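Local coordinates for thiamine-binding periplasmic protein (Escherichia coli, PDB 2QRY) that captures thiamine, thiamine phosphate and thiamine diphosphate in the periplasm and serves as the solute-binding component of the ThiBPQ ABC importer, at residues D133-L147 / K231-H243. Sequence-based numbering, arbitrary orientation.
Sequences DKNKLKNPPQSLKEL and KDNYAAANFSEGH
The ring of Phe239 lies with one face against the backbone of Ser143 and Leu144: Ser143 C stands 3.4 Å above the plane, over the ring centre. On the opposite face Ala237 O sits nearer the rim, while Pro141 O and Leu147 CD1 come up at the edge. One face of the Tyr234 ring carries Asn233 ND2, 3.5 Å above the plane and offset toward the rim; Asp133 OD2 approaches obliquely, 3.6 Å from Tyr234 CE2. With CG beside the backbone N (chi1 -66°), the Phe239 ring is laid flat where helix 144-149 begins; an alanine here would probably open a gap against the Ser143-Leu144 backbone and leave Pro141 CG and Leu147 CD1 without the ring they pack on. The Glu241 carboxylate receives Leu144 N at OE1 (2.8 Å) and Lys145 N at OE2 (2.9 Å), both on the syn side with N-H...O angles of 159°, so two bonds fix its rotation. The N-cap, Ser143, uses OG to accept from Glu146 N, and the nearby helix N-terminus would probably stabilise the negative charge of Glu241. In this family 1 solute-binding protein, of the type 2 periplasmic-binding fold, strand 234-236 pairs antiparallel with the end of strand 121-133, Asp133 and Tyr234 forming a non-hydrogen-bonded pair. Asp133 OD1 takes a weak bond from Asn233 ND2 while closing an Asx turn with Asn135 N. Bent at chi3 (-64°), the Lys134 chain folds past Asn233 O, which accepts from Lys134 N, and brings NZ to Asp232 O at 2.8 Å.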
loop_
_atom_site.group_PDB
_atom_site.type_symbol
_atom_site.label_atom_id
_atom_site.label_comp_id
_atom_site.label_asym_id
_atom_site.label_seq_id
_atom_site.Cartn_x
_atom_site.Cartn_y
_atom_site.Cartn_z
ATOM N N ASP A 133 -16.464 11.684 -3.603
ATOM C CA ASP A 133 -17.101 12.678 -2.745
ATOM C C ASP A 133 -18.615 12.521 -2.893
ATOM O O ASP A 133 -19.172 12.851 -3.941
ATOM C CB ASP A 133 -16.689 14.084 -3.194
ATOM C CG ASP A 133 -17.133 15.169 -2.221
ATOM O OD1 ASP A 133 -18.221 15.037 -1.615
ATOM O OD2 ASP A 133 -16.386 16.163 -2.080
ATOM N N LYS A 134 -19.278 12.024 -1.853
ATOM C CA LYS A 134 -20.723 11.829 -1.913
ATOM C C LYS A 134 -21.486 13.115 -2.199
ATOM O O LYS A 134 -22.620 13.071 -2.672
ATOM C CB LYS A 134 -21.237 11.206 -0.613
ATOM C CG LYS A 134 -20.797 9.771 -0.404
ATOM C CD LYS A 134 -21.252 9.251 0.948
ATOM C CE LYS A 134 -20.589 10.014 2.082
ATOM N NZ LYS A 134 -21.011 9.504 3.416
ATOM N N ASN A 135 -20.875 14.259 -1.908
ATOM C CA ASN A 135 -21.528 15.537 -2.169
ATOM C C ASN A 135 -21.423 15.880 -3.647
ATOM O O ASN A 135 -22.188 16.701 -4.148
ATOM C CB ASN A 135 -20.889 16.680 -1.366
ATOM C CG ASN A 135 -21.128 16.560 0.125
ATOM O OD1 ASN A 135 -22.169 16.068 0.563
ATOM N ND2 ASN A 135 -20.168 17.029 0.917
ATOM N N LYS A 136 -20.475 15.256 -4.338
ATOM C CA LYS A 136 -20.262 15.531 -5.757
ATOM C C LYS A 136 -20.655 14.382 -6.681
ATOM O O LYS A 136 -20.939 14.596 -7.855
ATOM C CB LYS A 136 -18.793 15.888 -6.005
ATOM C CG LYS A 136 -18.314 17.181 -5.354
ATOM C CD LYS A 136 -16.816 17.344 -5.594
ATOM C CE LYS A 136 -16.345 18.790 -5.471
ATOM N NZ LYS A 136 -16.435 19.333 -4.092
ATOM N N LEU A 137 -20.658 13.163 -6.159
ATOM C CA LEU A 137 -21.019 12.000 -6.956
ATOM C C LEU A 137 -22.208 11.317 -6.289
ATOM O O LEU A 137 -22.075 10.653 -5.259
ATOM C CB LEU A 137 -19.839 11.034 -7.050
ATOM C CG LEU A 137 -19.862 10.022 -8.193
ATOM C CD1 LEU A 137 -18.750 9.005 -7.977
ATOM C CD2 LEU A 137 -21.211 9.324 -8.250
ATOM N N LYS A 138 -23.371 11.485 -6.903
ATOM C CA LYS A 138 -24.626 10.940 -6.407
ATOM C C LYS A 138 -24.813 9.441 -6.622
ATOM O O LYS A 138 -25.214 8.727 -5.710
ATOM C CB LYS A 138 -25.791 11.688 -7.063
ATOM C CG LYS A 138 -25.792 11.597 -8.586
ATOM C CD LYS A 138 -24.553 12.253 -9.186
ATOM C CE LYS A 138 -24.429 11.977 -10.662
ATOM N NZ LYS A 138 -23.328 12.794 -11.205
ATOM N N ASN A 139 -24.538 8.963 -7.826
ATOM C CA ASN A 139 -24.721 7.548 -8.107
ATOM C C ASN A 139 -23.421 6.865 -8.506
ATOM O O ASN A 139 -23.213 6.525 -9.666
ATOM C CB ASN A 139 -25.768 7.380 -9.203
ATOM C CG ASN A 139 -27.108 7.979 -8.818
ATOM O OD1 ASN A 139 -27.806 7.460 -7.943
ATOM N ND2 ASN A 139 -27.469 9.089 -9.459
ATOM N N PRO A 140 -22.529 6.650 -7.530
ATOM C CA PRO A 140 -21.238 6.005 -7.770
ATOM C C PRO A 140 -21.384 4.559 -8.224
ATOM O O PRO A 140 -22.389 3.908 -7.945
ATOM C CB PRO A 140 -20.549 6.119 -6.415
ATOM C CG PRO A 140 -21.697 5.998 -5.462
ATOM C CD PRO A 140 -22.723 6.912 -6.092
ATOM N N PRO A 141 -20.379 4.040 -8.940
ATOM C CA PRO A 141 -20.420 2.658 -9.418
ATOM C C PRO A 141 -20.487 1.695 -8.232
ATOM O O PRO A 141 -20.033 2.026 -7.131
ATOM C CB PRO A 141 -19.119 2.537 -10.203
ATOM C CG PRO A 141 -18.206 3.471 -9.476
ATOM C CD PRO A 141 -19.091 4.669 -9.273
ATOM N N GLN A 142 -21.057 0.515 -8.454
ATOM C CA GLN A 142 -21.189 -0.476 -7.392
ATOM C C GLN A 142 -20.399 -1.753 -7.679
ATOM O O GLN A 142 -20.549 -2.771 -7.002
ATOM C CB GLN A 142 -22.671 -0.785 -7.162
ATOM C CG GLN A 142 -23.455 0.440 -6.696
ATOM C CD GLN A 142 -24.949 0.192 -6.602
ATOM O OE1 GLN A 142 -25.589 -0.166 -7.589
ATOM N NE2 GLN A 142 -25.512 0.392 -5.414
ATOM N N SER A 143 -19.543 -1.682 -8.689
ATOM C CA SER A 143 -18.696 -2.804 -9.057
ATOM C C SER A 143 -17.605 -2.270 -9.979
ATOM O O SER A 143 -17.796 -1.254 -10.654
ATOM C CB SER A 143 -19.515 -3.886 -9.762
ATOM O OG SER A 143 -20.023 -3.430 -11.001
ATOM N N LEU A 144 -16.457 -2.941 -9.998
ATOM C CA LEU A 144 -15.353 -2.510 -10.844
ATOM C C LEU A 144 -15.828 -2.585 -12.285
ATOM O O LEU A 144 -15.463 -1.754 -13.123
ATOM C CB LEU A 144 -14.142 -3.428 -10.656
ATOM C CG LEU A 144 -12.741 -2.818 -10.838
ATOM C CD1 LEU A 144 -11.717 -3.947 -10.978
ATOM C CD2 LEU A 144 -12.704 -1.933 -12.057
ATOM N N LYS A 145 -16.660 -3.584 -12.561
ATOM C CA LYS A 145 -17.195 -3.797 -13.902
ATOM C C LYS A 145 -18.004 -2.599 -14.388
ATOM O O LYS A 145 -17.857 -2.168 -15.532
ATOM C CB LYS A 145 -18.053 -5.063 -13.924
ATOM C CG LYS A 145 -18.765 -5.332 -15.243
ATOM C CD LYS A 145 -19.303 -6.762 -15.270
ATOM C CE LYS A 145 -20.035 -7.083 -16.563
ATOM N NZ LYS A 145 -21.379 -6.447 -16.602
ATOM N N GLU A 146 -18.856 -2.062 -13.520
ATOM C CA GLU A 146 -19.665 -0.912 -13.891
ATOM C C GLU A 146 -18.780 0.312 -14.131
ATOM O O GLU A 146 -18.943 1.015 -15.126
ATOM C CB GLU A 146 -20.692 -0.608 -12.805
ATOM C CG GLU A 146 -21.420 0.702 -13.028
ATOM C CD GLU A 146 -22.560 0.918 -12.060
ATOM O OE1 GLU A 146 -22.426 0.548 -10.873
ATOM O OE2 GLU A 146 -23.588 1.478 -12.488
ATOM N N LEU A 147 -17.844 0.557 -13.218
ATOM C CA LEU A 147 -16.929 1.684 -13.348
ATOM C C LEU A 147 -16.242 1.673 -14.712
ATOM O O LEU A 147 -16.063 2.721 -15.332
ATOM C CB LEU A 147 -15.876 1.637 -12.234
ATOM C CG LEU A 147 -14.712 2.634 -12.275
ATOM C CD1 LEU A 147 -13.962 2.614 -10.950
ATOM C CD2 LEU A 147 -13.758 2.268 -13.394
ATOM N N LYS A 231 -15.194 15.335 8.717
ATOM C CA LYS A 231 -15.998 15.289 7.495
ATOM C C LYS A 231 -16.268 13.839 7.092
ATOM O O LYS A 231 -15.348 13.026 7.035
ATOM C CB LYS A 231 -15.284 16.010 6.343
ATOM C CG LYS A 231 -15.180 17.526 6.505
ATOM C CD LYS A 231 -14.702 18.220 5.218
ATOM C CE LYS A 231 -13.255 17.862 4.875
ATOM N NZ LYS A 231 -12.746 18.549 3.646
ATOM N N ASP A 232 -17.526 13.509 6.820
ATOM C CA ASP A 232 -17.849 12.146 6.424
ATOM C C ASP A 232 -18.501 12.107 5.046
ATOM O O ASP A 232 -19.282 11.205 4.738
ATOM C CB ASP A 232 -18.754 11.485 7.470
ATOM C CG ASP A 232 -20.162 12.030 7.450
ATOM O OD1 ASP A 232 -20.322 13.271 7.418
ATOM O OD2 ASP A 232 -21.112 11.215 7.473
ATOM N N ASN A 233 -18.166 13.089 4.213
ATOM C CA ASN A 233 -18.704 13.155 2.861
ATOM C C ASN A 233 -17.900 12.277 1.887
ATOM O O ASN A 233 -18.386 11.935 0.807
ATOM C CB ASN A 233 -18.738 14.609 2.370
ATOM C CG ASN A 233 -17.374 15.273 2.398
ATOM O OD1 ASN A 233 -16.746 15.387 3.453
ATOM N ND2 ASN A 233 -16.907 15.716 1.231
ATOM N N TYR A 234 -16.676 11.906 2.263
ATOM C CA TYR A 234 -15.868 11.055 1.393
ATOM C C TYR A 234 -16.149 9.595 1.701
ATOM O O TYR A 234 -16.344 9.225 2.851
ATOM C CB TYR A 234 -14.371 11.332 1.562
ATOM C CG TYR A 234 -13.962 12.697 1.074
ATOM C CD1 TYR A 234 -13.746 13.749 1.970
ATOM C CD2 TYR A 234 -13.869 12.965 -0.291
ATOM C CE1 TYR A 234 -13.456 15.029 1.517
ATOM C CE2 TYR A 234 -13.583 14.248 -0.759
ATOM C CZ TYR A 234 -13.381 15.273 0.148
ATOM O OH TYR A 234 -13.139 16.543 -0.317
ATOM N N ALA A 235 -16.170 8.765 0.664
ATOM C CA ALA A 235 -16.442 7.354 0.845
ATOM C C ALA A 235 -15.704 6.482 -0.154
ATOM O O ALA A 235 -15.312 6.932 -1.229
ATOM C CB ALA A 235 -17.939 7.102 0.739
ATOM N N ALA A 236 -15.515 5.225 0.227
ATOM C CA ALA A 236 -14.858 4.238 -0.614
ATOM C C ALA A 236 -15.981 3.350 -1.129
ATOM O O ALA A 236 -16.724 2.766 -0.337
ATOM C CB ALA A 236 -13.868 3.418 0.209
ATOM N N ALA A 237 -16.109 3.254 -2.448
ATOM C CA ALA A 237 -17.165 2.444 -3.049
ATOM C C ALA A 237 -16.915 0.957 -2.836
ATOM O O ALA A 237 -15.845 0.441 -3.153
ATOM C CB ALA A 237 -17.280 2.755 -4.525
ATOM N N ASN A 238 -17.912 0.279 -2.280
ATOM C CA ASN A 238 -17.827 -1.151 -2.005
ATOM C C ASN A 238 -18.305 -1.909 -3.245
ATOM O O ASN A 238 -19.493 -1.894 -3.564
ATOM C CB ASN A 238 -18.699 -1.477 -0.782
ATOM C CG ASN A 238 -18.460 -2.881 -0.229
ATOM O OD1 ASN A 238 -17.336 -3.399 -0.239
ATOM N ND2 ASN A 238 -19.518 -3.491 0.285
ATOM N N PHE A 239 -17.380 -2.557 -3.952
ATOM C CA PHE A 239 -17.744 -3.293 -5.163
ATOM C C PHE A 239 -18.122 -4.755 -4.919
ATOM O O PHE A 239 -17.533 -5.438 -4.085
ATOM C CB PHE A 239 -16.621 -3.205 -6.206
ATOM C CG PHE A 239 -16.400 -1.815 -6.750
ATOM C CD1 PHE A 239 -17.360 -0.817 -6.572
ATOM C CD2 PHE A 239 -15.240 -1.510 -7.458
ATOM C CE1 PHE A 239 -17.171 0.458 -7.085
ATOM C CE2 PHE A 239 -15.041 -0.227 -7.980
ATOM C CZ PHE A 239 -16.011 0.758 -7.792
ATOM N N SER A 240 -19.118 -5.218 -5.672
ATOM C CA SER A 240 -19.632 -6.576 -5.552
ATOM C C SER A 240 -18.652 -7.689 -5.926
ATOM O O SER A 240 -18.831 -8.831 -5.508
ATOM C CB SER A 240 -20.926 -6.718 -6.369
ATOM O OG SER A 240 -20.725 -6.439 -7.744
ATOM N N GLU A 241 -17.625 -7.379 -6.713
ATOM C CA GLU A 241 -16.656 -8.409 -7.065
ATOM C C GLU A 241 -15.765 -8.696 -5.858
ATOM O O GLU A 241 -15.124 -9.744 -5.778
ATOM C CB GLU A 241 -15.774 -7.972 -8.243
ATOM C CG GLU A 241 -16.525 -7.705 -9.537
ATOM C CD GLU A 241 -16.785 -6.228 -9.752
ATOM O OE1 GLU A 241 -16.617 -5.451 -8.783
ATOM O OE2 GLU A 241 -17.159 -5.848 -10.881
ATOM N N GLY A 242 -15.747 -7.768 -4.906
ATOM C CA GLY A 242 -14.897 -7.932 -3.743
ATOM C C GLY A 242 -13.671 -7.054 -3.951
ATOM O O GLY A 242 -13.508 -6.473 -5.025
ATOM N N HIS A 243 -12.806 -6.963 -2.944
ATOM C CA HIS A 243 -11.617 -6.121 -3.030
ATOM C C HIS A 243 -10.291 -6.850 -2.818
ATOM O O HIS A 243 -10.221 -7.859 -2.106
ATOM C CB HIS A 243 -11.752 -4.971 -2.037
ATOM C CG HIS A 243 -12.913 -4.071 -2.330
ATOM N ND1 HIS A 243 -12.761 -2.738 -2.651
ATOM C CD2 HIS A 243 -14.239 -4.330 -2.417
ATOM C CE1 HIS A 243 -13.943 -2.218 -2.927
ATOM N NE2 HIS A 243 -14.857 -3.162 -2.795
#